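Local coordinates for protein abietadiene synthase, chloroplastic (Abies grandis, PDB 3S9V) that belongs to the plant terpene synthase family, as a chloroplastic, mainly helical enzyme with an N-terminal terpene synthase domain and a metal-binding domain, at residues A408-N412 against D445-G449. Residues are numbered along the deposited sequence; the frame is centred on the assembly and turned at random.
Sequences AFKKN and DVWLG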
loop_
_atom_site.group_PDB
_atom_site.type_symbol
_atom_site.label_atom_id
_atom_site.label_comp_id
_atom_site.label_asym_id
_atom_site.label_seq_id
_atom_site.Cartn_x
_atom_site.Cartn_y
_atom_site.Cartn_z
ATOM N N ALA A 408 -20.744 -3.390 -0.374
ATOM C CA ALA A 408 -19.515 -2.757 -0.841
ATOM C C ALA A 408 -18.931 -3.475 -2.059
ATOM O O ALA A 408 -19.108 -4.684 -2.232
ATOM C CB ALA A 408 -18.485 -2.722 0.293
ATOM N N PHE A 409 -18.228 -2.725 -2.898
ATOM C CA PHE A 409 -17.622 -3.301 -4.088
ATOM C C PHE A 409 -16.245 -3.906 -3.794
ATOM O O PHE A 409 -15.705 -4.656 -4.605
ATOM C CB PHE A 409 -17.558 -2.241 -5.195
ATOM C CG PHE A 409 -18.907 -1.924 -5.794
ATOM C CD1 PHE A 409 -19.944 -1.445 -4.994
ATOM C CD2 PHE A 409 -19.159 -2.156 -7.140
ATOM C CE1 PHE A 409 -21.211 -1.207 -5.527
ATOM C CE2 PHE A 409 -20.424 -1.923 -7.686
ATOM C CZ PHE A 409 -21.452 -1.450 -6.877
ATOM N N LYS A 410 -15.688 -3.572 -2.632
ATOM C CA LYS A 410 -14.400 -4.109 -2.177
ATOM C C LYS A 410 -14.726 -5.290 -1.268
ATOM O O LYS A 410 -15.683 -5.220 -0.495
ATOM C CB LYS A 410 -13.637 -3.066 -1.353
ATOM C CG LYS A 410 -13.028 -1.929 -2.149
ATOM C CD LYS A 410 -11.771 -2.377 -2.859
ATOM C CE LYS A 410 -11.024 -1.191 -3.442
ATOM N NZ LYS A 410 -9.722 -1.628 -4.009
ATOM N N LYS A 411 -13.938 -6.359 -1.337
ATOM C CA LYS A 411 -14.194 -7.533 -0.501
ATOM C C LYS A 411 -14.226 -7.211 1.000
ATOM O O LYS A 411 -15.126 -7.649 1.710
ATOM C CB LYS A 411 -13.147 -8.616 -0.769
ATOM C CG LYS A 411 -13.299 -9.849 0.109
ATOM C CD LYS A 411 -12.243 -10.895 -0.210
ATOM C CE LYS A 411 -12.339 -12.082 0.746
ATOM N NZ LYS A 411 -11.348 -13.160 0.444
ATOM N N ASN A 412 -13.249 -6.451 1.487
ATOM C CA ASN A 412 -13.213 -6.098 2.905
ATOM C C ASN A 412 -12.329 -4.884 3.147
ATOM O O ASN A 412 -11.201 -5.005 3.617
ATOM C CB ASN A 412 -12.709 -7.279 3.742
ATOM C CG ASN A 412 -12.773 -7.006 5.248
ATOM O OD1 ASN A 412 -13.627 -6.250 5.720
ATOM N ND2 ASN A 412 -11.887 -7.644 6.005
ATOM N N ASP A 445 -13.692 -8.473 -7.401
ATOM C CA ASP A 445 -14.366 -7.236 -7.042
ATOM C C ASP A 445 -14.686 -6.490 -8.333
ATOM O O ASP A 445 -13.976 -6.622 -9.327
ATOM C CB ASP A 445 -13.473 -6.334 -6.176
ATOM C CG ASP A 445 -13.324 -6.836 -4.745
ATOM O OD1 ASP A 445 -14.305 -7.366 -4.177
ATOM O OD2 ASP A 445 -12.222 -6.673 -4.179
ATOM N N VAL A 446 -15.769 -5.726 -8.314
ATOM C CA VAL A 446 -16.155 -4.924 -9.460
ATOM C C VAL A 446 -15.946 -3.484 -9.021
ATOM O O VAL A 446 -15.590 -3.234 -7.870
ATOM C CB VAL A 446 -17.627 -5.133 -9.856
ATOM C CG1 VAL A 446 -17.773 -6.443 -10.604
ATOM C CG2 VAL A 446 -18.511 -5.109 -8.617
ATOM N N TRP A 447 -16.159 -2.540 -9.929
ATOM C CA TRP A 447 -15.959 -1.135 -9.604
ATOM C C TRP A 447 -17.195 -0.352 -9.996
ATOM O O TRP A 447 -17.932 -0.758 -10.893
ATOM C CB TRP A 447 -14.723 -0.595 -10.339
ATOM C CG TRP A 447 -13.477 -1.415 -10.085
ATOM C CD1 TRP A 447 -13.230 -2.692 -10.514
ATOM C CD2 TRP A 447 -12.348 -1.037 -9.282
ATOM N NE1 TRP A 447 -12.024 -3.131 -10.022
ATOM C CE2 TRP A 447 -11.462 -2.138 -9.262
ATOM C CE3 TRP A 447 -12.004 0.123 -8.573
ATOM C CZ2 TRP A 447 -10.248 -2.115 -8.561
ATOM C CZ3 TRP A 447 -10.800 0.148 -7.874
ATOM C CH2 TRP A 447 -9.934 -0.970 -7.875
ATOM N N LEU A 448 -17.418 0.770 -9.319
ATOM C CA LEU A 448 -18.584 1.594 -9.594
ATOM C C LEU A 448 -18.255 2.952 -10.202
ATOM O O LEU A 448 -17.580 3.774 -9.595
ATOM C CB LEU A 448 -19.396 1.795 -8.312
ATOM C CG LEU A 448 -20.788 2.418 -8.494
ATOM C CD1 LEU A 448 -21.582 1.599 -9.505
ATOM C CD2 LEU A 448 -21.519 2.471 -7.160
ATOM N N GLY A 449 -18.729 3.170 -11.422
ATOM C CA GLY A 449 -18.523 4.443 -12.096
ATOM C C GLY A 449 -19.899 4.894 -12.549
ATOM O O GLY A 449 -20.857 4.787 -11.794
#
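Phe409 lays its ring across Val446, Trp447 and Leu448, burying more surface than any other residue here. Leu448 CB sits over one face, 4.1 Å from the ring centroid and 17° off its normal, a CH-pi contact, while Val446 CG2 comes within 3.4 Å of Phe409 CD2. His146 and Val452 also touch this ring. Just before Val446, Asp445, whose CA-to-CB bond points toward 408-412, brings its carboxylate up to the backbone of Phe409 to Lys411: Lys411 N gives a weak hydrogen bond to Asp445 OD2 at 3.3 Å. OD1 of Asp445 lies 3.1 Å from Phe409 O, but both are acceptors, so no hydrogen bond joins them. In this largely helical terpene synthase fold, this is where the loop leading into helix 413-422 meets the chain's two-stranded antiparallel sheet, 447-448 with 452-453, with two helices, 413-422 and 430-440, in the chain between. Asn412 N-caps helix 413-422 through a weak bond from Gly415 N to its OD1, and its ND2 reaches Asn440 at the end of helix 430-440. Lys410 folds back so that NZ stops 3.9 Å from Trp447 CH2, beside an indole that also packs edge-to-face with Phe271.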